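PDB 5YVD: Nsp15 from Middle East respiratory syndrome-related coronavirus, which probably cleaves viral RNA on the 3' side of uridylates as a hexameric endoribonuclease of the EndoU family. Local coordinates for residues V149-Y153 against Y191-R195; F237-L242 against E279-F285; N45-L49 against E89-I93; A62-H66 against D118-N122; L2-F7 against V18-V24. One frame throughout, in Å; residues are numbered along the deposited sequence.

Contact 1. Residues V149-Y153 against Y191-R195; sequences VGPDY and YTQSR
The seam between the middle domain and the C-terminal EndoU domain of Nsp15 is the setting here: the turn between strands 148-149 and 153-156 meets the linker that runs on toward helix 205-212. The two segments travel in roughly the same direction, and two tyrosines, one from each side, bridge them. Pro151 lies over one face of the Tyr191 ring. Its CD stands 3.9 Å from the centroid of the Tyr191 ring and only 11° off the ring normal, a CH-pi contact, while Pro151 CB reaches the near end of the same ring, 3.7 Å from Tyr191 CG. Beyond the proline, Tyr191 OH gives its proton to Val149 O at 3.3 Å, a longish bond that meets the carbonyl from above its plane. Leu71 of helix 69-74 touches both Pro151 and Tyr191, so the middle domain also packs against this pair.

The second tyrosine points the other way across the seam. With chi1 at 67°, CG of Tyr153 sits between its backbone N and carbonyl carbon, and the ring rises toward the linker, with Pro151 CG near the rim of one face and Gln193 O over the centre of the opposite one. Ser194 OG approaches Tyr153 CE2 obliquely; Lys70 is a polar partner of Ser194 OG, Thr192 OG1 and Tyr153 OH alike. Gln193, bent at chi2, turns its amide back to the linker, where NE2 donates to Tyr191 O. At the tip of the ring, Tyr153 OH donates to Thr192 O over 2.6 Å, 41° above the carbonyl plane.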
# COMPACT_ATOMS: atom_id res chain seq x y z
N VAL A 149 -12.53 -20.29 39.77
CA VAL A 149 -13.90 -20.21 39.28
C VAL A 149 -14.13 -18.82 38.77
O VAL A 149 -14.10 -17.86 39.54
CB VAL A 149 -14.92 -20.46 40.39
CG1 VAL A 149 -16.35 -20.33 39.84
CG2 VAL A 149 -14.68 -21.83 41.01
N GLY A 150 -14.41 -18.71 37.48
CA GLY A 150 -14.55 -17.40 36.85
C GLY A 150 -15.72 -16.58 37.36
O GLY A 150 -16.49 -17.03 38.19
N PRO A 151 -15.87 -15.36 36.82
CA PRO A 151 -16.92 -14.42 37.24
C PRO A 151 -18.29 -14.68 36.63
O PRO A 151 -18.44 -15.60 35.84
CB PRO A 151 -16.37 -13.07 36.76
CG PRO A 151 -15.53 -13.42 35.56
CD PRO A 151 -14.95 -14.78 35.82
N ASP A 152 -19.29 -13.89 36.99
CA ASP A 152 -20.66 -14.09 36.49
C ASP A 152 -20.91 -13.45 35.12
O ASP A 152 -22.03 -12.99 34.83
CB ASP A 152 -21.69 -13.56 37.49
CG ASP A 152 -21.67 -14.33 38.79
OD1 ASP A 152 -21.37 -15.54 38.77
OD2 ASP A 152 -21.99 -13.71 39.83
N TYR A 153 -19.88 -13.48 34.27
CA TYR A 153 -20.01 -13.04 32.90
C TYR A 153 -18.92 -13.65 32.02
O TYR A 153 -17.94 -14.21 32.51
CB TYR A 153 -19.90 -11.55 32.85
CG TYR A 153 -18.51 -11.05 33.22
CD1 TYR A 153 -18.21 -10.68 34.53
CD2 TYR A 153 -17.49 -10.95 32.25
CE1 TYR A 153 -16.94 -10.22 34.88
CE2 TYR A 153 -16.22 -10.50 32.59
CZ TYR A 153 -15.95 -10.13 33.91
OH TYR A 153 -14.68 -9.66 34.28
N TYR A 191 -13.28 -9.70 40.93
CA TYR A 191 -13.27 -9.53 39.46
C TYR A 191 -13.74 -8.17 38.96
O TYR A 191 -14.80 -7.69 39.36
CB TYR A 191 -14.11 -10.60 38.79
CG TYR A 191 -13.49 -11.95 38.76
CD1 TYR A 191 -12.45 -12.23 37.86
CD2 TYR A 191 -13.94 -12.96 39.59
CE1 TYR A 191 -11.86 -13.49 37.81
CE2 TYR A 191 -13.37 -14.22 39.56
CZ TYR A 191 -12.34 -14.49 38.67
OH TYR A 191 -11.78 -15.76 38.64
N THR A 192 -12.97 -7.56 38.06
CA THR A 192 -13.45 -6.41 37.30
C THR A 192 -14.61 -6.89 36.46
O THR A 192 -14.78 -8.08 36.31
CB THR A 192 -12.36 -5.83 36.38
OG1 THR A 192 -11.81 -6.88 35.57
CG2 THR A 192 -11.25 -5.20 37.20
N GLN A 193 -15.41 -5.99 35.92
CA GLN A 193 -16.72 -6.41 35.37
C GLN A 193 -16.91 -6.18 33.88
O GLN A 193 -17.99 -6.42 33.37
CB GLN A 193 -17.85 -5.70 36.11
CG GLN A 193 -17.92 -6.05 37.58
CD GLN A 193 -18.44 -7.44 37.79
OE1 GLN A 193 -19.35 -7.89 37.12
NE2 GLN A 193 -17.86 -8.13 38.75
N SER A 194 -15.88 -5.68 33.20
CA SER A 194 -15.89 -5.60 31.75
C SER A 194 -17.04 -4.72 31.18
O SER A 194 -17.54 -5.00 30.10
CB SER A 194 -15.97 -7.02 31.15
OG SER A 194 -14.89 -7.85 31.58
N ARG A 195 -17.45 -3.68 31.89
CA ARG A 195 -18.48 -2.78 31.37
C ARG A 195 -17.81 -1.62 30.67
O ARG A 195 -16.57 -1.48 30.70
CB ARG A 195 -19.35 -2.25 32.51
CG ARG A 195 -20.16 -3.33 33.18
CD ARG A 195 -20.88 -2.83 34.42
NE ARG A 195 -19.94 -2.60 35.51
CZ ARG A 195 -20.29 -2.44 36.78
NH1 ARG A 195 -21.57 -2.51 37.14
NH2 ARG A 195 -19.35 -2.21 37.70

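Contact 2. Residues F237-L242 against E279-F285; sequences FSHTTL and ETNTAAF
Phe237 meets Glu279 and Ala284 through its CB and the near side of its ring. Starting at CB, the side chain lies 4.4 Å from Ala284 CB and also close to Thr282 OG1. CG lies near Glu279 CG, and CD1 makes the nearest ring approach, 3.9 Å to Glu279 CG. The two side chains cross at about a right angle, with ring and carboxylate planes 36° apart, and the methylene comes to the ring obliquely. Further out, the ring has a cation-pi partner in Arg254, which is also modelled in a salt bridge with Glu279 OE2, though the position of that oxygen is less certain.

Glu279 places its carboxylate away from Phe237 by a bend at chi2 (-88°), and OE1 turns back to its own loop. There it accepts from Thr282 N at 2.6 Å, nearly along the C-O axis, and from Asn281 N, which comes from above the carboxylate plane. This is the connection between strands 273-279 and 285-291 of the EndoU domain, a tight turn that Thr282 continues as an ST turn: Thr282 OG1 accepts from Ala284 N at 3.0 Å. The same hydroxyl lies 3.0 Å from Phe237 O.

Beyond the turn, the backbones join. Leu242 N donates to Phe285 O at 3.1 Å, while Phe285 N makes a weak bond to Thr240 O. A water donates to both Thr240 O and Ala283 O, and Leu242 CB packs 4.3 Å from Ala284 CB. Phe285 also packs on Val63 of a neighbouring subunit.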
# COMPACT_ATOMS: atom_id res chain seq x y z
N PHE A 237 -13.34 18.19 38.77
CA PHE A 237 -13.16 18.89 37.50
C PHE A 237 -13.02 20.40 37.70
O PHE A 237 -13.18 21.16 36.75
CB PHE A 237 -14.36 18.57 36.59
CG PHE A 237 -14.71 17.12 36.58
CD1 PHE A 237 -14.11 16.25 35.66
CD2 PHE A 237 -15.58 16.59 37.52
CE1 PHE A 237 -14.39 14.90 35.68
CE2 PHE A 237 -15.87 15.24 37.54
CZ PHE A 237 -15.27 14.39 36.62
N SER A 238 -12.69 20.82 38.94
CA SER A 238 -12.48 22.24 39.27
C SER A 238 -11.05 22.76 38.95
O SER A 238 -10.83 23.96 38.93
CB SER A 238 -12.77 22.50 40.75
OG SER A 238 -11.69 21.98 41.53
N HIS A 239 -10.11 21.86 38.68
CA HIS A 239 -8.71 22.23 38.51
C HIS A 239 -8.20 21.99 37.10
O HIS A 239 -8.81 21.26 36.30
CB HIS A 239 -7.85 21.44 39.48
CG HIS A 239 -8.04 21.87 40.89
ND1 HIS A 239 -8.83 21.17 41.77
CD2 HIS A 239 -7.61 22.97 41.54
CE1 HIS A 239 -8.85 21.81 42.93
NE2 HIS A 239 -8.11 22.91 42.81
N THR A 240 -7.07 22.62 36.81
CA THR A 240 -6.43 22.51 35.52
C THR A 240 -6.16 21.03 35.18
O THR A 240 -6.30 20.61 34.03
CB THR A 240 -5.16 23.39 35.41
OG1 THR A 240 -4.52 23.15 34.16
CG2 THR A 240 -4.12 23.10 36.52
N THR A 241 -5.77 20.24 36.18
CA THR A 241 -5.66 18.81 35.93
C THR A 241 -6.80 18.10 36.62
O THR A 241 -7.01 18.26 37.81
CB THR A 241 -4.28 18.19 36.29
OG1 THR A 241 -3.96 18.52 37.62
CG2 THR A 241 -3.18 18.72 35.38
N LEU A 242 -7.55 17.35 35.81
CA LEU A 242 -8.67 16.51 36.25
C LEU A 242 -8.28 15.61 37.45
O LEU A 242 -7.40 14.76 37.33
CB LEU A 242 -9.12 15.68 35.03
CG LEU A 242 -10.48 14.98 35.05
CD1 LEU A 242 -11.08 14.86 33.65
CD2 LEU A 242 -10.38 13.61 35.74
N GLU A 279 -12.70 17.51 30.29
CA GLU A 279 -14.06 17.94 30.62
C GLU A 279 -14.31 19.24 29.86
O GLU A 279 -13.47 20.15 29.90
CB GLU A 279 -14.21 18.16 32.12
CG GLU A 279 -15.64 18.12 32.64
CD GLU A 279 -16.38 19.46 32.60
OE1 GLU A 279 -15.82 20.50 32.15
OE2 GLU A 279 -17.55 19.47 33.03
N THR A 280 -15.44 19.32 29.18
CA THR A 280 -15.65 20.39 28.18
C THR A 280 -16.31 21.68 28.71
O THR A 280 -16.53 22.64 27.94
CB THR A 280 -16.40 19.83 26.95
OG1 THR A 280 -17.66 19.24 27.34
CG2 THR A 280 -15.54 18.78 26.25
N ASN A 281 -16.60 21.75 30.01
CA ASN A 281 -16.94 23.03 30.62
C ASN A 281 -15.72 23.69 31.24
O ASN A 281 -15.50 24.88 31.09
CB ASN A 281 -17.98 22.87 31.71
CG ASN A 281 -19.29 22.35 31.19
OD1 ASN A 281 -19.74 22.70 30.10
ND2 ASN A 281 -19.91 21.48 31.97
N THR A 282 -14.94 22.90 31.96
CA THR A 282 -13.89 23.44 32.79
C THR A 282 -12.52 23.32 32.14
O THR A 282 -11.52 23.83 32.64
CB THR A 282 -13.84 22.64 34.08
OG1 THR A 282 -13.31 21.35 33.79
CG2 THR A 282 -15.24 22.50 34.67
N ALA A 283 -12.47 22.59 31.04
CA ALA A 283 -11.21 22.32 30.37
C ALA A 283 -10.24 21.53 31.25
O ALA A 283 -9.06 21.44 30.94
CB ALA A 283 -10.59 23.63 29.89
N ALA A 284 -10.74 20.93 32.33
CA ALA A 284 -9.90 20.09 33.16
C ALA A 284 -9.51 18.86 32.31
O ALA A 284 -10.34 18.31 31.55
CB ALA A 284 -10.64 19.69 34.43
N PHE A 285 -8.25 18.44 32.43
CA PHE A 285 -7.77 17.32 31.66
C PHE A 285 -6.70 16.52 32.38
O PHE A 285 -5.96 17.04 33.22
CB PHE A 285 -7.24 17.82 30.33
CG PHE A 285 -5.76 17.84 30.23
CD1 PHE A 285 -5.08 16.80 29.66
CD2 PHE A 285 -5.03 18.92 30.73
CE1 PHE A 285 -3.70 16.82 29.57
CE2 PHE A 285 -3.64 18.95 30.64
CZ PHE A 285 -2.98 17.90 30.05
O HOH W 1 -6.73 22.13 31.61

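Contact 3. Residues N45-L49 against E89-I93; sequences NKTTL and ERSNI
Arg90 is the first residue of segment 89-93 to touch the partner: its carbonyl O lies 4.1 Å from Lys46 CB. Its side chain instead braces its own hairpin, NH2 donating to Ile93 O at 2.6 Å while NE forms a salt bridge with Asp87.

Ser91 comes next and lies across from Lys46. Ser91 CB meets Lys46 CG at 4.0 Å, and Ser91 O faces Lys46 CB. The lysine chain starts toward Ser91 but bends at chi2 (-57°), which carries its amino end away. A water ties the two backbones together, accepting from Lys46 N at 2.9 Å and donating to Ser91 O; among the direct polar approaches between the segments, none qualifies as a hydrogen bond.

Asn92 then packs on Thr47, the two side chains crossing at about a right angle. Asn92 CG is anti to its backbone N (chi1 -158°), which brings the amide across the threonine: ND2 lies 3.8 Å from Thr47 CA and OD1 lies equally near Thr47 CG2. The amide is held from its own side, since Ile93 N donates to Asn92 OD1 at 2.6 Å, in the carbonyl plane and on a lone pair. Thr47 is fixed in turn by Asn45, whose OD1 accepts from Thr47 N while ND2 donates to Leu49 O.

Ile93 and Thr47 both lean on helix 51-59, and Asp39 of a second subunit packs on Asn92. The arrangement thus pairs an Asx turn at Asn45, in the N-terminal oligomerisation region, with a G1 beta bulge, in which Ser91 and Asn92 face Asp87 across the small hairpin of the middle domain.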
# COMPACT_ATOMS: atom_id res chain seq x y z
N ASN A 45 -8.79 -5.75 6.88
CA ASN A 45 -7.70 -6.18 7.69
C ASN A 45 -7.28 -5.09 8.63
O ASN A 45 -6.84 -4.03 8.17
CB ASN A 45 -6.51 -6.50 6.79
CG ASN A 45 -5.39 -7.16 7.53
OD1 ASN A 45 -5.49 -7.44 8.72
ND2 ASN A 45 -4.31 -7.44 6.82
N LYS A 46 -7.35 -5.34 9.93
CA LYS A 46 -6.75 -4.44 10.93
C LYS A 46 -5.61 -5.11 11.70
O LYS A 46 -5.25 -4.68 12.77
CB LYS A 46 -7.81 -3.95 11.91
CG LYS A 46 -9.09 -3.46 11.26
CD LYS A 46 -8.82 -2.34 10.29
CE LYS A 46 -10.05 -1.48 10.09
NZ LYS A 46 -9.66 -0.15 9.54
N THR A 47 -5.03 -6.13 11.09
CA THR A 47 -4.06 -7.01 11.71
C THR A 47 -2.68 -6.66 11.20
O THR A 47 -2.56 -5.86 10.27
CB THR A 47 -4.40 -8.46 11.31
OG1 THR A 47 -5.71 -8.74 11.81
CG2 THR A 47 -3.50 -9.43 11.92
N THR A 48 -1.65 -7.22 11.83
CA THR A 48 -0.29 -7.16 11.26
C THR A 48 -0.03 -8.35 10.36
O THR A 48 1.11 -8.54 9.93
CB THR A 48 0.83 -7.11 12.34
OG1 THR A 48 0.88 -8.36 13.06
CG2 THR A 48 0.64 -5.88 13.28
N LEU A 49 -1.08 -9.11 10.04
CA LEU A 49 -0.95 -10.31 9.23
C LEU A 49 -1.41 -10.07 7.77
O LEU A 49 -2.18 -9.15 7.49
CB LEU A 49 -1.75 -11.45 9.84
CG LEU A 49 -1.29 -11.94 11.21
CD1 LEU A 49 -2.28 -12.92 11.79
CD2 LEU A 49 0.08 -12.62 11.13
N GLU A 89 -13.55 -5.89 19.31
CA GLU A 89 -13.22 -4.50 19.48
C GLU A 89 -11.97 -4.24 18.64
O GLU A 89 -11.93 -3.29 17.88
CB GLU A 89 -12.97 -4.19 20.94
CG GLU A 89 -12.63 -2.73 21.26
CD GLU A 89 -11.93 -2.58 22.62
OE1 GLU A 89 -11.41 -3.59 23.14
OE2 GLU A 89 -11.88 -1.46 23.16
N ARG A 90 -10.95 -5.08 18.77
CA ARG A 90 -9.68 -4.83 18.05
C ARG A 90 -9.76 -5.26 16.61
O ARG A 90 -8.99 -4.77 15.80
CB ARG A 90 -8.48 -5.54 18.71
CG ARG A 90 -8.27 -5.21 20.16
CD ARG A 90 -6.96 -5.77 20.66
NE ARG A 90 -6.98 -7.24 20.70
CZ ARG A 90 -6.15 -8.06 20.05
NH1 ARG A 90 -5.17 -7.61 19.28
NH2 ARG A 90 -6.30 -9.35 20.21
N SER A 91 -10.67 -6.18 16.29
CA SER A 91 -10.70 -6.80 14.95
C SER A 91 -9.37 -7.48 14.65
O SER A 91 -8.75 -7.28 13.59
CB SER A 91 -11.09 -5.79 13.86
OG SER A 91 -12.45 -5.51 14.02
N ASN A 92 -8.96 -8.27 15.63
CA ASN A 92 -7.74 -9.04 15.56
C ASN A 92 -7.99 -10.28 16.38
O ASN A 92 -9.05 -10.48 16.96
CB ASN A 92 -6.53 -8.22 16.13
CG ASN A 92 -5.15 -8.70 15.62
OD1 ASN A 92 -4.91 -9.88 15.44
ND2 ASN A 92 -4.24 -7.77 15.41
N ILE A 93 -6.97 -11.11 16.43
CA ILE A 93 -7.01 -12.37 17.14
C ILE A 93 -6.29 -12.22 18.47
O ILE A 93 -5.51 -11.28 18.67
CB ILE A 93 -6.37 -13.42 16.24
CG1 ILE A 93 -7.28 -14.60 16.12
CG2 ILE A 93 -4.98 -13.86 16.68
CD1 ILE A 93 -6.95 -15.38 14.88
O HOH W 2 -9.02 -7.55 10.84

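Contact 4. Residues A62-H66 against D118-N122; sequences AVRSH and DIRDN
Ser65 O is gripped end-on by the Arg120 guanidinium, accepting from NH1 at 2.9 Å and from NH2 at 3.0 Å. Both bonds run close to the guanidinium plane. The arginine belongs to a type I beta turn, Asp118 to Asp121, that leads out of strand 115-118 of the middle domain's mixed sheet, and reaches across to the loop before helix 69-74.

Within the turn, Asp118 holds Arg120 side-on. OD1 accepts from Arg120 NE on its syn lone pair, and OD2 takes Arg120 NH2 at 2.7 Å in the same way. The backbone N of Arg120 also donates to Asp118 OD1, which makes an Asx turn. With two guanidinium edges held, by Ser65 O and by Asp118, Arg120 offers a face to the other arginine: Arg64 CD lies 3.5 Å from Arg120 CZ, over the centre of the group.

The two arginine chains slide past each other in opposite directions, their guanidinium planes 20° apart, with NE atoms of Arg64 and Arg120 3.9 Å apart. Asp118 and Asp121 probably offset these like charges, all four residues forming a salt-bridge network. Phe83 adds a cation-pi contact to Arg64. A bend at chi3 (78°) swings the Arg64 tip to Asp121, where NH2 donates almost straight (169°) to Asp121 OD1 at 2.6 Å, a salt bridge with OD1 in the guanidinium plane and NH2 above the carboxylate plane.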
# COMPACT_ATOMS: atom_id res chain seq x y z
N ALA A 62 -13.67 -18.95 16.67
CA ALA A 62 -14.49 -19.86 17.43
C ALA A 62 -15.77 -19.24 17.91
O ALA A 62 -15.74 -18.36 18.71
CB ALA A 62 -13.73 -20.35 18.60
N VAL A 63 -16.89 -19.77 17.46
CA VAL A 63 -18.18 -19.18 17.76
C VAL A 63 -18.81 -19.79 19.00
O VAL A 63 -19.73 -20.59 18.93
CB VAL A 63 -19.11 -19.32 16.56
CG1 VAL A 63 -20.43 -18.56 16.81
CG2 VAL A 63 -18.39 -18.74 15.37
N ARG A 64 -18.30 -19.37 20.15
CA ARG A 64 -18.71 -19.91 21.44
C ARG A 64 -18.34 -18.90 22.48
O ARG A 64 -17.51 -18.05 22.22
CB ARG A 64 -17.96 -21.22 21.73
CG ARG A 64 -16.47 -21.10 21.43
CD ARG A 64 -15.58 -22.10 22.15
NE ARG A 64 -15.61 -23.42 21.54
CZ ARG A 64 -14.53 -24.18 21.36
NH1 ARG A 64 -13.31 -23.79 21.73
NH2 ARG A 64 -14.68 -25.37 20.81
N SER A 65 -18.91 -19.00 23.67
CA SER A 65 -18.53 -18.10 24.75
C SER A 65 -17.16 -18.48 25.31
O SER A 65 -16.70 -19.62 25.16
CB SER A 65 -19.55 -18.12 25.88
OG SER A 65 -19.71 -19.43 26.41
N HIS A 66 -16.51 -17.53 25.94
CA HIS A 66 -15.25 -17.83 26.59
C HIS A 66 -14.96 -16.76 27.63
O HIS A 66 -15.54 -15.68 27.56
CB HIS A 66 -14.10 -17.94 25.58
CG HIS A 66 -13.90 -16.73 24.72
ND1 HIS A 66 -13.10 -15.68 25.10
CD2 HIS A 66 -14.38 -16.43 23.49
CE1 HIS A 66 -13.10 -14.76 24.14
NE2 HIS A 66 -13.87 -15.19 23.15
N ASP A 118 -9.47 -26.22 25.59
CA ASP A 118 -10.90 -26.07 25.92
C ASP A 118 -11.64 -27.40 25.93
O ASP A 118 -11.46 -28.22 25.05
CB ASP A 118 -11.56 -25.08 24.93
CG ASP A 118 -13.01 -24.69 25.32
OD1 ASP A 118 -13.91 -25.57 25.26
OD2 ASP A 118 -13.25 -23.50 25.63
N ILE A 119 -12.51 -27.59 26.93
CA ILE A 119 -13.30 -28.81 27.04
C ILE A 119 -14.19 -29.06 25.81
O ILE A 119 -14.49 -30.19 25.49
CB ILE A 119 -14.17 -28.79 28.31
CG1 ILE A 119 -14.81 -30.16 28.60
CG2 ILE A 119 -15.28 -27.76 28.19
CD1 ILE A 119 -14.22 -30.88 29.77
N ARG A 120 -14.63 -28.01 25.13
CA ARG A 120 -15.54 -28.19 23.99
C ARG A 120 -14.87 -28.78 22.75
O ARG A 120 -15.56 -29.19 21.82
CB ARG A 120 -16.26 -26.89 23.65
CG ARG A 120 -17.36 -26.56 24.66
CD ARG A 120 -17.73 -25.09 24.69
NE ARG A 120 -16.64 -24.26 25.21
CZ ARG A 120 -16.70 -22.95 25.37
NH1 ARG A 120 -17.81 -22.25 25.06
NH2 ARG A 120 -15.65 -22.33 25.84
N ASP A 121 -13.54 -28.85 22.74
CA ASP A 121 -12.81 -29.54 21.67
C ASP A 121 -12.51 -30.96 22.11
O ASP A 121 -11.89 -31.20 23.15
CB ASP A 121 -11.54 -28.80 21.34
CG ASP A 121 -11.79 -27.36 20.99
OD1 ASP A 121 -12.78 -27.10 20.28
OD2 ASP A 121 -11.01 -26.49 21.45
N ASN A 122 -12.99 -31.92 21.32
CA ASN A 122 -12.78 -33.33 21.58
C ASN A 122 -11.28 -33.57 21.85
O ASN A 122 -10.43 -33.06 21.14
CB ASN A 122 -13.31 -34.17 20.40
CG ASN A 122 -13.17 -35.66 20.63
OD1 ASN A 122 -12.56 -36.38 19.84
ND2 ASN A 122 -13.74 -36.14 21.73

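Contact 5. Residues L2-F7 against V18-V24; sequences LENIAF and VEGELPV
The first turns of helix 2-12 run beside the extended segment 18-24, closest at Asn4 and Glu21 (CA to CA 4.6 Å), where Leu22 N donates to Glu3 O at 3.0 Å. Asn4 supplies a side-chain clamp next to this backbone bond. The extended chi1 of Asn4 (171°) carries the amide out along the segment, and ND2 uses both of its hydrogens: one bond goes to Gly20 O at 2.8 Å, the other to Val18 O at 3.0 Å. Each is within 10° of straight, in the amide plane and on a carbonyl lone pair.

Phe7, one turn on, lies against Gly20. Gly20 CA stands 3.5 Å from the centroid of the Phe7 ring, 10° off the normal, a CH-pi contact over the centre of the ring. Val18 CG1 and Leu22 CG touch the ring at its edge. In this N-terminal oligomerisation region, the helix is thereby strapped by the chain that returns to strand 24-27, while Leu2 and Ile5 pack on Phe55 of helix 51-59.

Toward the strand, the contact becomes apolar. Val24 puts CG2 3.5 Å from Ala6 CB and CG1 against Leu2. Leu22 CD1 comes to 3.7 Å from Ala6 O. The Glu3 carboxylate bonds to Leu2 N of a neighbouring subunit, and Val24 O accepts from Asn52 of that same subunit.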
# COMPACT_ATOMS: atom_id res chain seq x y z
N LEU A 2 -8.44 -20.17 0.13
CA LEU A 2 -9.04 -18.85 0.06
C LEU A 2 -10.46 -18.79 -0.48
O LEU A 2 -11.36 -18.31 0.22
CB LEU A 2 -8.15 -17.94 -0.79
CG LEU A 2 -8.56 -16.48 -0.89
CD1 LEU A 2 -8.68 -15.75 0.45
CD2 LEU A 2 -7.52 -15.84 -1.76
N GLU A 3 -10.68 -19.23 -1.72
CA GLU A 3 -12.03 -19.08 -2.29
C GLU A 3 -13.06 -19.96 -1.64
O GLU A 3 -14.26 -19.66 -1.66
CB GLU A 3 -12.12 -19.19 -3.81
CG GLU A 3 -10.94 -19.73 -4.56
CD GLU A 3 -9.81 -18.75 -4.63
OE1 GLU A 3 -9.99 -17.70 -5.30
OE2 GLU A 3 -8.75 -19.04 -4.01
N ASN A 4 -12.60 -21.03 -1.01
CA ASN A 4 -13.48 -21.93 -0.27
C ASN A 4 -13.90 -21.31 1.06
O ASN A 4 -15.04 -21.44 1.52
CB ASN A 4 -12.81 -23.27 -0.04
CG ASN A 4 -13.59 -24.14 0.89
OD1 ASN A 4 -13.15 -24.44 1.99
ND2 ASN A 4 -14.79 -24.51 0.48
N ILE A 5 -12.96 -20.61 1.66
CA ILE A 5 -13.23 -19.88 2.88
C ILE A 5 -14.25 -18.80 2.60
O ILE A 5 -15.22 -18.65 3.33
CB ILE A 5 -11.93 -19.31 3.43
CG1 ILE A 5 -11.10 -20.45 4.00
CG2 ILE A 5 -12.20 -18.24 4.47
CD1 ILE A 5 -9.62 -20.20 3.96
N ALA A 6 -14.03 -18.05 1.52
CA ALA A 6 -15.00 -17.06 1.07
C ALA A 6 -16.39 -17.67 0.91
O ALA A 6 -17.39 -17.02 1.18
CB ALA A 6 -14.55 -16.44 -0.24
N PHE A 7 -16.44 -18.91 0.46
CA PHE A 7 -17.72 -19.55 0.18
C PHE A 7 -18.44 -19.86 1.49
O PHE A 7 -19.60 -19.56 1.65
CB PHE A 7 -17.49 -20.81 -0.65
CG PHE A 7 -18.75 -21.56 -1.00
CD1 PHE A 7 -19.43 -21.29 -2.18
CD2 PHE A 7 -19.23 -22.57 -0.15
CE1 PHE A 7 -20.59 -21.99 -2.50
CE2 PHE A 7 -20.37 -23.27 -0.47
CZ PHE A 7 -21.06 -22.98 -1.65
N VAL A 18 -17.63 -26.76 4.73
CA VAL A 18 -18.44 -27.08 3.56
C VAL A 18 -17.65 -26.82 2.28
O VAL A 18 -16.79 -25.97 2.25
CB VAL A 18 -19.73 -26.25 3.59
CG1 VAL A 18 -20.22 -25.91 2.20
CG2 VAL A 18 -20.80 -27.01 4.36
N GLU A 19 -17.96 -27.57 1.22
CA GLU A 19 -17.29 -27.42 -0.06
C GLU A 19 -17.92 -26.34 -0.91
O GLU A 19 -19.13 -26.15 -0.85
CB GLU A 19 -17.26 -28.75 -0.83
CG GLU A 19 -15.89 -29.41 -0.78
CD GLU A 19 -15.93 -30.89 -1.10
OE1 GLU A 19 -16.57 -31.30 -2.11
OE2 GLU A 19 -15.29 -31.65 -0.33
N GLY A 20 -17.09 -25.66 -1.71
CA GLY A 20 -17.55 -24.59 -2.61
C GLY A 20 -16.49 -23.55 -2.84
O GLY A 20 -15.56 -23.46 -2.04
N GLU A 21 -16.62 -22.79 -3.93
CA GLU A 21 -15.66 -21.72 -4.28
C GLU A 21 -16.37 -20.42 -4.63
O GLU A 21 -17.43 -20.45 -5.24
CB GLU A 21 -14.77 -22.13 -5.46
CG GLU A 21 -13.39 -22.65 -5.07
CD GLU A 21 -13.42 -24.09 -4.56
OE1 GLU A 21 -14.05 -24.92 -5.24
OE2 GLU A 21 -12.81 -24.39 -3.50
N LEU A 22 -15.80 -19.28 -4.26
CA LEU A 22 -16.23 -18.00 -4.80
C LEU A 22 -15.03 -17.26 -5.38
O LEU A 22 -13.92 -17.45 -4.93
CB LEU A 22 -16.87 -17.15 -3.71
CG LEU A 22 -18.27 -17.58 -3.21
CD1 LEU A 22 -18.76 -16.54 -2.21
CD2 LEU A 22 -19.29 -17.77 -4.33
N PRO A 23 -15.23 -16.43 -6.40
CA PRO A 23 -14.06 -15.65 -6.84
C PRO A 23 -13.72 -14.57 -5.82
O PRO A 23 -14.63 -13.96 -5.28
CB PRO A 23 -14.49 -15.04 -8.17
CG PRO A 23 -15.98 -15.19 -8.23
CD PRO A 23 -16.46 -16.10 -7.14
N VAL A 24 -12.43 -14.36 -5.57
CA VAL A 24 -11.94 -13.45 -4.54
C VAL A 24 -10.81 -12.57 -5.10
O VAL A 24 -9.91 -13.08 -5.77
CB VAL A 24 -11.35 -14.25 -3.36
CG1 VAL A 24 -10.69 -13.34 -2.33
CG2 VAL A 24 -12.43 -15.08 -2.68

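Along the chain contact 5 comes first and closes before contact 3 opens; contacts 3 and 4 cross, their segments alternating, and contacts 1 and 2 follow in series. Contacts 5 and 3 both border helix 51-59, their centres 21 Å apart. Contact 3 joins the N-terminal region to the middle domain, contact 4 lies within the middle domain, and contact 1, 18 Å from contact 4 between centres, joins that domain to the EndoU domain. Contact 2 is remote, about 54 Å from contact 5 between centres. Contacts 2, 3 and 5 meet other subunits, and contact 4 meets a neighbouring subunit at its contact 2, so four of the five contacts lie at or beside subunit interfaces.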